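Local coordinates for NOL1/NOP2/sun family protein (PDB 3M4X) that probably methylates cytosines of ribosomal RNA using S-adenosylmethionine as methyl donor, as do related RsmB/RsmF-type methyltransferases, at residues A[92-97]-A[293-298]; A[182-187]-A[210-215]; A[237-242]-A[282-287]; A[245-250]-A[273-278]; A[255-260]-A[277-282]. One frame throughout, in Å; residues are numbered along the deposited sequence.

Contact 1 of 5, residues A[92-97]-A[293-298]; sequences PSAMIV and EGHFVA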
# COMPACT_ATOMS: atom_id res chain seq x y z
N PRO A 92 4.44 12.89 3.61
CA PRO A 92 3.30 13.37 4.41
C PRO A 92 2.01 13.73 3.67
O PRO A 92 0.94 13.36 4.16
CB PRO A 92 3.88 14.58 5.14
CG PRO A 92 5.29 14.15 5.39
CD PRO A 92 5.71 13.40 4.15
N SER A 93 2.07 14.41 2.54
CA SER A 93 0.83 14.74 1.85
C SER A 93 0.24 13.52 1.14
O SER A 93 -0.97 13.41 0.98
CB SER A 93 0.99 15.94 0.90
OG SER A 93 1.54 15.57 -0.34
N ALA A 94 1.10 12.61 0.71
CA ALA A 94 0.64 11.38 0.07
C ALA A 94 -0.25 10.56 1.02
O ALA A 94 -1.16 9.84 0.58
CB ALA A 94 1.82 10.55 -0.42
N MSE A 95 -0.01 10.68 2.32
CA MSE A 95 -0.80 9.93 3.30
C MSE A 95 -2.26 10.33 3.28
O MSE A 95 -3.12 9.61 3.79
CB MSE A 95 -0.25 10.14 4.70
CG MSE A 95 1.17 9.65 4.91
SE MSE A 95 1.62 9.89 6.81
CE MSE A 95 3.54 9.51 6.72
N ILE A 96 -2.56 11.49 2.70
CA ILE A 96 -3.92 12.01 2.70
C ILE A 96 -4.83 11.08 1.90
O ILE A 96 -6.01 10.94 2.19
CB ILE A 96 -4.01 13.43 2.10
CG1 ILE A 96 -5.35 14.07 2.43
CG2 ILE A 96 -3.80 13.40 0.58
CD1 ILE A 96 -5.65 14.13 3.88
N VAL A 97 -4.26 10.43 0.89
CA VAL A 97 -5.05 9.63 -0.03
C VAL A 97 -5.63 8.41 0.68
O VAL A 97 -6.84 8.19 0.65
CB VAL A 97 -4.19 9.22 -1.24
CG1 VAL A 97 -4.96 8.32 -2.16
CG2 VAL A 97 -3.70 10.46 -1.96
N GLU A 293 4.10 17.93 0.19
CA GLU A 293 4.60 18.29 -1.12
C GLU A 293 3.56 18.84 -2.10
O GLU A 293 3.86 19.74 -2.90
CB GLU A 293 5.33 17.08 -1.72
CG GLU A 293 6.61 16.77 -0.96
CD GLU A 293 7.53 17.98 -0.89
OE1 GLU A 293 7.83 18.44 0.24
OE2 GLU A 293 7.92 18.48 -1.96
N GLY A 294 2.35 18.32 -2.04
CA GLY A 294 1.33 18.71 -2.99
C GLY A 294 0.53 17.52 -3.48
O GLY A 294 1.08 16.55 -4.01
N HIS A 295 -0.77 17.60 -3.28
CA HIS A 295 -1.67 16.53 -3.66
C HIS A 295 -3.07 17.07 -3.92
O HIS A 295 -3.46 18.13 -3.41
CB HIS A 295 -1.72 15.46 -2.55
CG HIS A 295 -1.05 14.17 -2.94
ND1 HIS A 295 0.29 13.94 -2.73
CD2 HIS A 295 -1.54 13.06 -3.52
CE1 HIS A 295 0.60 12.73 -3.17
NE2 HIS A 295 -0.50 12.17 -3.66
N PHE A 296 -3.80 16.35 -4.75
CA PHE A 296 -5.22 16.57 -4.93
C PHE A 296 -5.93 15.25 -4.61
O PHE A 296 -5.49 14.19 -5.05
CB PHE A 296 -5.49 16.97 -6.39
CG PHE A 296 -6.94 17.13 -6.71
CD1 PHE A 296 -7.62 18.30 -6.36
CD2 PHE A 296 -7.62 16.14 -7.41
CE1 PHE A 296 -8.96 18.46 -6.69
CE2 PHE A 296 -8.96 16.29 -7.73
CZ PHE A 296 -9.63 17.45 -7.37
N VAL A 297 -7.01 15.31 -3.84
CA VAL A 297 -7.82 14.12 -3.57
C VAL A 297 -9.31 14.40 -3.62
O VAL A 297 -9.76 15.45 -3.18
CB VAL A 297 -7.53 13.49 -2.18
CG1 VAL A 297 -8.29 12.17 -2.06
CG2 VAL A 297 -6.07 13.23 -2.04
N ALA A 298 -10.07 13.43 -4.14
CA ALA A 298 -11.52 13.53 -4.18
C ALA A 298 -12.16 12.18 -3.85
O ALA A 298 -11.63 11.12 -4.21
CB ALA A 298 -11.96 14.02 -5.57
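S93 meets the second segment through its hydroxyl. With OG set between the backbone N and the carbonyl carbon (chi1 82°), the oxygen faces two donors of 293-298: H295 ND1 gives a hydrogen bond to S93 OG of 3.2 Å, the oxygen lying 24° out of the imidazole plane, and G294 N gives a weak one to S93 OG of 3.3 Å. The same hydroxyl is also hydrogen-bonded to E91. Next along the chain, A94 lies over a face of the H295 ring in a CH-pi contact, its CA 3.9 Å from the ring centroid and 29° off the normal, while A94 CB touches H295 CE1 at 3.7 Å. I96 leads with CG2, which packs on V297 CG2 at 3.5 Å, an apolar contact in which the two side chains slide past each other in opposite directions. V97 closes the row: its CG2 lies 3.6 Å from V297 CG2 and 3.7 Å from H295 CD2, so one methyl bridges valine and imidazole. The start of helix 95-101 is thereby laid on strand 295-302, with K119 of helix 118-127 also touching H295. Chemically, ND1 donates to S93 while the buried NE2 finds no partner anywhere in the model, a pattern consistent with a neutral imidazole protonated at ND1.

Contact 2 of 5, residues A[182-187]-A[210-215]; sequences DAPCSG and QKRQQE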
# COMPACT_ATOMS: atom_id res chain seq x y z
N ASP A 182 -4.84 6.49 -7.69
CA ASP A 182 -3.78 7.49 -7.58
C ASP A 182 -3.18 7.58 -8.97
O ASP A 182 -2.26 6.86 -9.31
CB ASP A 182 -2.78 7.03 -6.52
CG ASP A 182 -1.55 7.91 -6.43
OD1 ASP A 182 -1.65 9.15 -6.52
OD2 ASP A 182 -0.46 7.32 -6.26
N ALA A 183 -3.74 8.46 -9.79
CA ALA A 183 -3.50 8.45 -11.23
C ALA A 183 -2.14 8.97 -11.64
O ALA A 183 -1.64 9.93 -11.07
CB ALA A 183 -4.58 9.24 -11.94
N PRO A 184 -1.54 8.33 -12.65
CA PRO A 184 -0.34 8.93 -13.23
C PRO A 184 -0.72 10.34 -13.62
O PRO A 184 -1.81 10.55 -14.15
CB PRO A 184 -0.09 8.10 -14.50
CG PRO A 184 -0.88 6.83 -14.31
CD PRO A 184 -2.05 7.20 -13.45
N CYS A 185 0.15 11.29 -13.33
CA CYS A 185 -0.18 12.70 -13.55
C CYS A 185 1.08 13.50 -13.90
O CYS A 185 2.17 12.93 -13.95
CB CYS A 185 -0.88 13.25 -12.30
SG CYS A 185 -0.16 12.67 -10.74
N SER A 186 0.94 14.81 -14.13
CA SER A 186 2.08 15.62 -14.60
C SER A 186 3.21 15.78 -13.58
O SER A 186 4.34 16.10 -13.95
CB SER A 186 1.62 16.98 -15.15
OG SER A 186 0.72 17.64 -14.28
N GLY A 187 2.91 15.54 -12.31
CA GLY A 187 3.95 15.47 -11.29
C GLY A 187 4.54 16.79 -10.84
O GLY A 187 5.73 16.89 -10.56
N GLN A 210 -4.49 14.36 -18.52
CA GLN A 210 -5.94 14.40 -18.40
C GLN A 210 -6.62 13.28 -19.19
O GLN A 210 -7.46 12.57 -18.67
CB GLN A 210 -6.49 15.75 -18.86
CG GLN A 210 -7.99 15.89 -18.66
CD GLN A 210 -8.53 17.14 -19.32
OE1 GLN A 210 -8.52 17.26 -20.55
NE2 GLN A 210 -9.03 18.07 -18.51
N LYS A 211 -6.23 13.12 -20.45
CA LYS A 211 -6.83 12.08 -21.30
C LYS A 211 -6.54 10.68 -20.76
O LYS A 211 -7.39 9.79 -20.82
CB LYS A 211 -6.33 12.19 -22.75
CG LYS A 211 -6.55 13.55 -23.37
CD LYS A 211 -5.98 13.62 -24.80
CE LYS A 211 -6.72 14.66 -25.64
NZ LYS A 211 -6.22 14.72 -27.04
N ARG A 212 -5.33 10.46 -20.25
CA ARG A 212 -4.99 9.16 -19.71
C ARG A 212 -5.79 8.91 -18.43
O ARG A 212 -6.24 7.79 -18.16
CB ARG A 212 -3.49 9.03 -19.46
CG ARG A 212 -2.94 7.63 -19.70
CD ARG A 212 -1.43 7.56 -19.51
NE ARG A 212 -0.88 6.26 -19.90
CZ ARG A 212 0.04 5.59 -19.21
NH1 ARG A 212 0.53 6.09 -18.08
NH2 ARG A 212 0.48 4.41 -19.65
N GLN A 213 -5.97 9.96 -17.65
CA GLN A 213 -6.74 9.85 -16.42
C GLN A 213 -8.16 9.38 -16.73
O GLN A 213 -8.70 8.51 -16.04
CB GLN A 213 -6.74 11.18 -15.65
CG GLN A 213 -5.51 11.33 -14.76
CD GLN A 213 -4.88 12.71 -14.82
OE1 GLN A 213 -3.68 12.86 -14.60
NE2 GLN A 213 -5.68 13.71 -15.13
N GLN A 214 -8.74 9.93 -17.79
CA GLN A 214 -10.09 9.60 -18.19
C GLN A 214 -10.19 8.14 -18.61
O GLN A 214 -11.17 7.47 -18.30
CB GLN A 214 -10.53 10.51 -19.34
CG GLN A 214 -10.76 11.95 -18.89
CD GLN A 214 -11.06 12.89 -20.06
OE1 GLN A 214 -11.62 13.97 -19.87
NE2 GLN A 214 -10.68 12.48 -21.26
N GLU A 215 -9.18 7.65 -19.30
CA GLU A 215 -9.16 6.25 -19.72
C GLU A 215 -9.08 5.29 -18.54
O GLU A 215 -9.77 4.27 -18.50
CB GLU A 215 -8.00 6.01 -20.69
CG GLU A 215 -8.18 6.69 -22.04
CD GLU A 215 -6.88 7.13 -22.67
OE1 GLU A 215 -5.84 6.47 -22.43
OE2 GLU A 215 -6.89 8.14 -23.42
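A183 and Q213 bring the two backbones nearest each other, with CA atoms 6.3 Å apart, where the loop leaving strand 176-182 passes helix 205-222. The A183 CA-CB bond points at the helix, and its CB rests against Q213 CG at 3.6 Å. That methylene is put there by a first torsion of -85°, which holds Q213 CG anti to the carbonyl carbon and beside the backbone N; further out the chain bends at chi2. The sequence D182-A183-P184-C185 matches motif IV of the RNA m5C methyltransferases, the Pro-Cys signature at the end of a central strand of the Rossmann-like sheet. In relatives its cysteine is thought to help release the methylated product, and C185 occupies the position of that cysteine; here it also touches C235 and T236. Farther out, P184 and R212 cross at about a right angle. The R212 chain is extended from CG to NE, and R212 NH1 stands 4.1 Å from P184 CG, an oblique, loose approach. R212 is exposed, whereas A183 and Q213 are buried, the latter also against Y232, E241 and I245. Beyond P184, the loop has a partner outside the helix segment, S186 OG being hydrogen-bonded to T236. Separately, Q210 NE2, nearly one turn back on the helix, is hydrogen-bonded to E240 O and ties the helix to the 237-242 loop.

Contact 3 of 5, residues A[237-242]-A[282-287]; sequences FAPEEN and TIRIWP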
# COMPACT_ATOMS: atom_id res chain seq x y z
N PHE A 237 -0.69 19.88 -9.52
CA PHE A 237 -1.52 21.03 -9.18
C PHE A 237 -2.51 21.39 -10.29
O PHE A 237 -3.47 22.12 -10.07
CB PHE A 237 -0.65 22.26 -8.86
CG PHE A 237 0.32 22.04 -7.73
CD1 PHE A 237 1.69 21.95 -7.98
CD2 PHE A 237 -0.13 21.92 -6.43
CE1 PHE A 237 2.59 21.75 -6.94
CE2 PHE A 237 0.76 21.70 -5.39
CZ PHE A 237 2.13 21.62 -5.64
N ALA A 238 -2.27 20.88 -11.49
CA ALA A 238 -3.04 21.31 -12.66
C ALA A 238 -4.54 21.08 -12.52
O ALA A 238 -4.98 19.99 -12.17
CB ALA A 238 -2.52 20.66 -13.93
N PRO A 239 -5.33 22.14 -12.77
CA PRO A 239 -6.79 22.00 -12.87
C PRO A 239 -7.14 20.91 -13.87
O PRO A 239 -8.07 20.15 -13.62
CB PRO A 239 -7.24 23.36 -13.41
CG PRO A 239 -6.18 24.32 -12.87
CD PRO A 239 -4.89 23.55 -12.91
N GLU A 240 -6.41 20.84 -14.98
CA GLU A 240 -6.75 19.89 -16.04
C GLU A 240 -6.80 18.45 -15.52
O GLU A 240 -7.55 17.64 -16.03
CB GLU A 240 -5.79 20.01 -17.23
CG GLU A 240 -5.88 21.35 -17.99
CD GLU A 240 -5.10 22.47 -17.30
OE1 GLU A 240 -4.48 22.22 -16.24
OE2 GLU A 240 -5.11 23.60 -17.81
N GLU A 241 -6.03 18.16 -14.48
CA GLU A 241 -5.95 16.81 -13.92
C GLU A 241 -6.72 16.61 -12.62
O GLU A 241 -6.85 15.49 -12.14
CB GLU A 241 -4.49 16.41 -13.72
CG GLU A 241 -3.71 16.39 -15.01
CD GLU A 241 -2.24 16.36 -14.77
OE1 GLU A 241 -1.60 17.43 -14.86
OE2 GLU A 241 -1.72 15.26 -14.49
N ASN A 242 -7.22 17.70 -12.07
CA ASN A 242 -7.91 17.67 -10.79
C ASN A 242 -9.38 18.06 -10.92
O ASN A 242 -10.23 17.19 -11.17
CB ASN A 242 -7.20 18.59 -9.80
CG ASN A 242 -5.73 18.20 -9.56
OD1 ASN A 242 -4.93 18.99 -9.07
ND2 ASN A 242 -5.38 16.97 -9.92
N THR A 282 -13.59 18.69 -2.47
CA THR A 282 -12.33 18.06 -2.80
C THR A 282 -11.18 18.79 -2.09
O THR A 282 -11.34 19.93 -1.64
CB THR A 282 -12.11 17.97 -4.33
OG1 THR A 282 -11.84 19.28 -4.86
CG2 THR A 282 -13.36 17.39 -5.02
N ILE A 283 -10.04 18.12 -1.96
CA ILE A 283 -8.96 18.59 -1.10
C ILE A 283 -7.72 18.93 -1.88
O ILE A 283 -7.26 18.13 -2.70
CB ILE A 283 -8.53 17.49 -0.11
CG1 ILE A 283 -9.61 17.24 0.94
CG2 ILE A 283 -7.20 17.85 0.54
CD1 ILE A 283 -9.24 16.08 1.87
N ARG A 284 -7.17 20.10 -1.62
CA ARG A 284 -5.88 20.47 -2.18
C ARG A 284 -4.85 20.63 -1.08
O ARG A 284 -5.14 21.13 0.00
CB ARG A 284 -5.98 21.75 -3.02
CG ARG A 284 -6.35 21.49 -4.47
CD ARG A 284 -6.52 22.80 -5.24
NE ARG A 284 -6.75 22.58 -6.67
CZ ARG A 284 -5.79 22.43 -7.58
NH1 ARG A 284 -4.51 22.48 -7.23
NH2 ARG A 284 -6.11 22.24 -8.85
N ILE A 285 -3.63 20.21 -1.38
CA ILE A 285 -2.52 20.45 -0.49
C ILE A 285 -1.49 21.29 -1.24
O ILE A 285 -0.94 20.85 -2.25
CB ILE A 285 -1.93 19.13 0.05
CG1 ILE A 285 -2.96 18.43 0.94
CG2 ILE A 285 -0.66 19.39 0.84
CD1 ILE A 285 -2.55 17.08 1.41
N TRP A 286 -1.29 22.52 -0.77
CA TRP A 286 -0.34 23.45 -1.38
C TRP A 286 0.90 23.55 -0.49
O TRP A 286 0.77 23.69 0.73
CB TRP A 286 -0.97 24.84 -1.52
CG TRP A 286 -2.14 24.98 -2.49
CD1 TRP A 286 -3.47 25.07 -2.17
CD2 TRP A 286 -2.07 25.12 -3.92
NE1 TRP A 286 -4.22 25.23 -3.31
CE2 TRP A 286 -3.39 25.27 -4.40
CE3 TRP A 286 -1.02 25.13 -4.85
CZ2 TRP A 286 -3.68 25.42 -5.75
CZ3 TRP A 286 -1.31 25.28 -6.19
CH2 TRP A 286 -2.64 25.42 -6.64
N PRO A 287 2.09 23.49 -1.09
CA PRO A 287 3.35 23.47 -0.32
C PRO A 287 3.60 24.78 0.44
O PRO A 287 4.26 24.79 1.48
CB PRO A 287 4.43 23.29 -1.40
CG PRO A 287 3.70 22.96 -2.67
CD PRO A 287 2.32 23.49 -2.54
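F237 meets W286 from its first side-chain carbon onward: CB lies 4.1 Å from W286 CZ3, and CD2 comes closer, 3.6 Å from the same atom. The two ring planes are only 2° apart, but they are slid so far that the centroids stand 5.2 Å from each other and overlap is slight. Next around the ring, F237 CE2 has I285 O at 3.7 Å, in the ring plane at its edge. The tip, CZ, touches P287 CG at 3.6 Å, the two side chains reaching toward each other tip to tip. In sequence, 237-242 follows closely on the Thr-Cys motif VI of RNA m5C methyltransferases, and it leads from strand 228-234 into helix 243-252, whereas 282-287 carries strand 283-285 of the same sheet. The F237 carbonyl is gripped separately: R284 NH1 donates to F237 O at 3.0 Å and NH2 at 2.9 Å, an end-on fork to a single oxygen that lies 2° out of the guanidinium plane. N242 OD1 lies over one guanidinium face, the amide turned 62° against it. R284 NE forms a salt bridge with E243, and W273 packs on the same arginine.

Contact 4 of 5, residues A[245-250]-A[273-278]; sequences IISWLV and WGSVAG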
# COMPACT_ATOMS: atom_id res chain seq x y z
N ILE A 245 -11.08 16.83 -14.15
CA ILE A 245 -11.34 15.39 -14.08
C ILE A 245 -12.58 15.06 -13.23
O ILE A 245 -13.42 14.25 -13.65
CB ILE A 245 -10.12 14.62 -13.53
CG1 ILE A 245 -9.05 14.47 -14.61
CG2 ILE A 245 -10.53 13.24 -13.03
CD1 ILE A 245 -9.56 13.81 -15.89
N ILE A 246 -12.70 15.68 -12.06
CA ILE A 246 -13.89 15.50 -11.23
C ILE A 246 -15.19 16.00 -11.90
O ILE A 246 -16.25 15.39 -11.75
CB ILE A 246 -13.74 16.16 -9.85
CG1 ILE A 246 -12.41 15.74 -9.21
CG2 ILE A 246 -14.90 15.76 -8.95
CD1 ILE A 246 -12.27 14.25 -9.05
N SER A 247 -15.11 17.11 -12.63
CA SER A 247 -16.27 17.62 -13.36
C SER A 247 -16.66 16.60 -14.42
O SER A 247 -17.82 16.24 -14.54
CB SER A 247 -15.92 18.95 -14.05
OG SER A 247 -15.47 19.89 -13.11
N TRP A 248 -15.68 16.19 -15.20
CA TRP A 248 -15.87 15.17 -16.22
C TRP A 248 -16.54 13.92 -15.64
O TRP A 248 -17.48 13.38 -16.23
CB TRP A 248 -14.52 14.83 -16.85
CG TRP A 248 -14.62 13.75 -17.89
CD1 TRP A 248 -14.98 13.89 -19.20
CD2 TRP A 248 -14.34 12.35 -17.70
NE1 TRP A 248 -14.94 12.68 -19.83
CE2 TRP A 248 -14.55 11.71 -18.94
CE3 TRP A 248 -13.92 11.58 -16.60
CZ2 TRP A 248 -14.36 10.35 -19.11
CZ3 TRP A 248 -13.74 10.22 -16.77
CH2 TRP A 248 -13.97 9.62 -18.02
N LEU A 249 -16.07 13.46 -14.48
CA LEU A 249 -16.70 12.32 -13.80
C LEU A 249 -18.17 12.60 -13.50
O LEU A 249 -19.04 11.77 -13.79
CB LEU A 249 -15.98 11.97 -12.50
CG LEU A 249 -14.69 11.15 -12.60
CD1 LEU A 249 -14.01 10.98 -11.22
CD2 LEU A 249 -15.00 9.80 -13.21
N VAL A 250 -18.44 13.75 -12.89
CA VAL A 250 -19.80 14.12 -12.49
C VAL A 250 -20.73 14.34 -13.70
O VAL A 250 -21.93 14.09 -13.62
CB VAL A 250 -19.80 15.40 -11.62
CG1 VAL A 250 -21.22 15.94 -11.44
CG2 VAL A 250 -19.14 15.13 -10.29
N TRP A 273 -12.19 26.38 -11.11
CA TRP A 273 -11.35 25.53 -11.96
C TRP A 273 -12.09 24.32 -12.53
O TRP A 273 -11.52 23.53 -13.29
CB TRP A 273 -10.09 25.09 -11.22
CG TRP A 273 -9.17 26.23 -10.92
CD1 TRP A 273 -9.22 27.49 -11.46
CD2 TRP A 273 -8.05 26.21 -10.03
NE1 TRP A 273 -8.20 28.26 -10.95
CE2 TRP A 273 -7.47 27.50 -10.07
CE3 TRP A 273 -7.48 25.24 -9.20
CZ2 TRP A 273 -6.35 27.84 -9.31
CZ3 TRP A 273 -6.36 25.58 -8.44
CH2 TRP A 273 -5.81 26.87 -8.50
N GLY A 274 -13.36 24.17 -12.18
CA GLY A 274 -14.16 23.05 -12.69
C GLY A 274 -15.42 23.52 -13.39
O GLY A 274 -15.53 24.70 -13.74
N SER A 275 -16.37 22.61 -13.60
CA SER A 275 -17.64 22.98 -14.20
C SER A 275 -18.85 22.35 -13.54
O SER A 275 -19.92 22.31 -14.14
CB SER A 275 -17.65 22.69 -15.71
OG SER A 275 -17.47 21.31 -15.98
N VAL A 276 -18.70 21.86 -12.31
CA VAL A 276 -19.84 21.30 -11.59
C VAL A 276 -19.83 21.78 -10.15
O VAL A 276 -18.83 22.30 -9.69
CB VAL A 276 -19.84 19.74 -11.62
CG1 VAL A 276 -19.80 19.24 -13.05
CG2 VAL A 276 -18.65 19.18 -10.81
N ALA A 277 -20.94 21.59 -9.45
CA ALA A 277 -21.04 21.97 -8.05
C ALA A 277 -20.21 21.04 -7.18
O ALA A 277 -19.78 19.98 -7.64
CB ALA A 277 -22.51 21.93 -7.61
N GLY A 278 -20.00 21.44 -5.93
CA GLY A 278 -19.42 20.58 -4.91
C GLY A 278 -17.91 20.43 -4.87
O GLY A 278 -17.37 19.71 -4.04
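S247 and S275 meet around a single flat group, the peptide joining G274 to S275. Its N-H is directed at the serine hydroxyl: S275 N donates to S247 OG over 2.9 Å at a nearly straight 164°. No aromatic ring takes part across the contact; the W273 indole packs on P239 and W286, and W248 on Q214. The S247 torsion explains the bond, since OG stands anti to the carbonyl carbon and beside the backbone N (chi1 -57°), close enough to its own helix to be hydrogen-bonded to E243 O as well. One hydroxyl thus joins the helix backbone to the loop backbone. It also approaches G274 CA to 3.4 Å, the loop backbone coming this close at a residue without a side chain. S275 OG sits 3.4 Å from S247 CB and is hydrogen-bonded to E251. Next along the loop, V276 spans about one turn of the helix, from S247 to V250: its CG2 rests 3.8 Å from S247 CA, while its CG1 touches V250 CG1 at 3.9 Å, the two valines meeting at a slant. The loop between strands 267-268 and 283-285 therefore lies against the outer part of helix 243-252, whose other residues, I245, I246 and L249, pack on helix 205-222 and on strands 228-234 and 295-302.

Contact 5 of 5, residues A[255-260]-A[277-282]; sequences VTIEEI and AGLEKT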
# COMPACT_ATOMS: atom_id res chain seq x y z
N VAL A 255 -22.36 9.82 -10.42
CA VAL A 255 -21.53 9.89 -9.22
C VAL A 255 -21.76 11.20 -8.45
O VAL A 255 -22.01 12.25 -9.04
CB VAL A 255 -20.03 9.80 -9.56
CG1 VAL A 255 -19.71 8.44 -10.18
CG2 VAL A 255 -19.62 10.96 -10.49
N THR A 256 -21.65 11.14 -7.13
CA THR A 256 -21.79 12.31 -6.29
C THR A 256 -20.47 12.61 -5.60
O THR A 256 -19.76 11.70 -5.17
CB THR A 256 -22.89 12.13 -5.24
OG1 THR A 256 -22.71 10.88 -4.58
CG2 THR A 256 -24.27 12.15 -5.88
N ILE A 257 -20.11 13.89 -5.53
CA ILE A 257 -18.94 14.31 -4.78
C ILE A 257 -19.25 14.23 -3.29
O ILE A 257 -20.29 14.69 -2.83
CB ILE A 257 -18.50 15.77 -5.10
CG1 ILE A 257 -18.35 15.98 -6.61
CG2 ILE A 257 -17.20 16.10 -4.36
CD1 ILE A 257 -17.82 17.39 -7.00
N GLU A 258 -18.33 13.66 -2.53
CA GLU A 258 -18.57 13.40 -1.13
C GLU A 258 -17.57 14.13 -0.22
O GLU A 258 -16.45 14.48 -0.62
CB GLU A 258 -18.51 11.89 -0.89
CG GLU A 258 -19.64 11.34 -0.04
CD GLU A 258 -20.94 11.22 -0.80
OE1 GLU A 258 -20.91 10.98 -2.02
OE2 GLU A 258 -22.00 11.35 -0.16
N GLU A 259 -17.99 14.35 1.03
CA GLU A 259 -17.11 14.99 2.00
C GLU A 259 -16.04 14.03 2.48
O GLU A 259 -16.25 12.82 2.55
CB GLU A 259 -17.93 15.50 3.18
CG GLU A 259 -18.98 16.50 2.74
CD GLU A 259 -19.47 17.38 3.88
OE1 GLU A 259 -19.49 16.90 5.04
OE2 GLU A 259 -19.83 18.54 3.62
N ILE A 260 -14.87 14.58 2.79
CA ILE A 260 -13.77 13.82 3.34
C ILE A 260 -13.47 14.37 4.73
O ILE A 260 -12.75 15.36 4.87
CB ILE A 260 -12.52 13.96 2.46
CG1 ILE A 260 -12.81 13.41 1.06
CG2 ILE A 260 -11.32 13.27 3.13
CD1 ILE A 260 -11.73 13.70 0.02
N ALA A 277 -20.94 21.59 -9.45
CA ALA A 277 -21.04 21.97 -8.05
C ALA A 277 -20.21 21.04 -7.18
O ALA A 277 -19.78 19.98 -7.64
CB ALA A 277 -22.51 21.93 -7.61
N GLY A 278 -20.00 21.44 -5.93
CA GLY A 278 -19.42 20.58 -4.91
C GLY A 278 -17.91 20.43 -4.87
O GLY A 278 -17.37 19.71 -4.04
N LEU A 279 -17.22 21.10 -5.79
CA LEU A 279 -15.77 20.99 -5.91
C LEU A 279 -15.00 21.39 -4.63
O LEU A 279 -13.88 20.93 -4.39
CB LEU A 279 -15.30 21.81 -7.10
CG LEU A 279 -14.96 21.07 -8.41
CD1 LEU A 279 -15.33 19.60 -8.39
CD2 LEU A 279 -15.55 21.78 -9.63
N GLU A 280 -15.61 22.23 -3.82
CA GLU A 280 -15.00 22.67 -2.57
C GLU A 280 -14.82 21.50 -1.60
O GLU A 280 -14.06 21.60 -0.64
CB GLU A 280 -15.84 23.77 -1.93
CG GLU A 280 -17.22 23.31 -1.46
CD GLU A 280 -18.28 23.30 -2.57
OE1 GLU A 280 -17.97 23.63 -3.74
OE2 GLU A 280 -19.44 22.97 -2.26
N LYS A 281 -15.54 20.41 -1.85
CA LYS A 281 -15.46 19.21 -1.02
C LYS A 281 -14.24 18.37 -1.36
O LYS A 281 -13.92 17.43 -0.65
CB LYS A 281 -16.70 18.33 -1.21
CG LYS A 281 -18.00 18.94 -0.72
CD LYS A 281 -19.17 18.05 -1.12
CE LYS A 281 -20.47 18.83 -1.13
NZ LYS A 281 -21.53 18.10 -1.87
N THR A 282 -13.59 18.69 -2.47
CA THR A 282 -12.33 18.06 -2.80
C THR A 282 -11.18 18.79 -2.09
O THR A 282 -11.34 19.93 -1.64
CB THR A 282 -12.11 17.97 -4.33
OG1 THR A 282 -11.84 19.28 -4.86
CG2 THR A 282 -13.36 17.39 -5.02
O HOH W 1 -14.28 14.74 -2.27
O HOH W 2 -14.39 17.48 1.99
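I257 forms the dense part of the contact with both branches of its side chain. Its first torsion (chi1 -52°) sets CG1 beside the backbone N and CG2 beside the carbonyl carbon; CD1 and CG2 each meet a different part of the turn 277-282. I257 CD1 reaches the A277 carbonyl oxygen at 3.3 Å and L279 CD1 at 3.6 Å, and I257 CG2 lies 3.6 Å from G278 O. The turn offering this surface is internally bonded: K281 N donates to G278 O, and L279 O accepts from both T282 N and T282 OG1, the hydroxyl bond being 2.7 Å long and in the carbonyl plane. G278, at positive phi, precedes the 3-10 segment 279-281. Packing is looser beside K281. Its extended chain runs past E259, with CD and E259 CG 4.2 Å apart, and K281 NZ stays 5.8 Å from E259 OE2, too far for a salt bridge. Here the backbones are joined through water instead. One water accepts from I260 N at 3.0 Å and donates to K281 O; another lies within hydrogen-bonding distance of both E258 O and K281 O. The CB of E258 points away from the turn, and its carboxylate is hydrogen-bonded to T301. Strand 255-258 pairs antiparallel with 295-302 and follows helix 243-252, whose I246 and V250 also cover I257; this matches the sixth and seventh strands of the class I methyltransferase Rossmann-like fold, with the turn belonging to an insertion between them.

From the N terminus, 92-97 opens the longest loop, which contact 1 closes 196 residues later by joining the start of helix 95-101 to strand 295-302; every other contact nests inside it. Contact 2 closes first, tying the loop after strand 176-182 to helix 205-222, and precedes contact 3 in series, though the two touch through Q210-E240. Contact 3 encloses contacts 4 and 5. These last two open one after the other, at 245-250 and 255-260, and end on the same stretch, sharing A277 and G278, while T282 is common to contacts 3 and 5. Together they fasten helix 243-252, strand 255-258 and the 269-282 connection to the sheet containing 283-285 and 295-302.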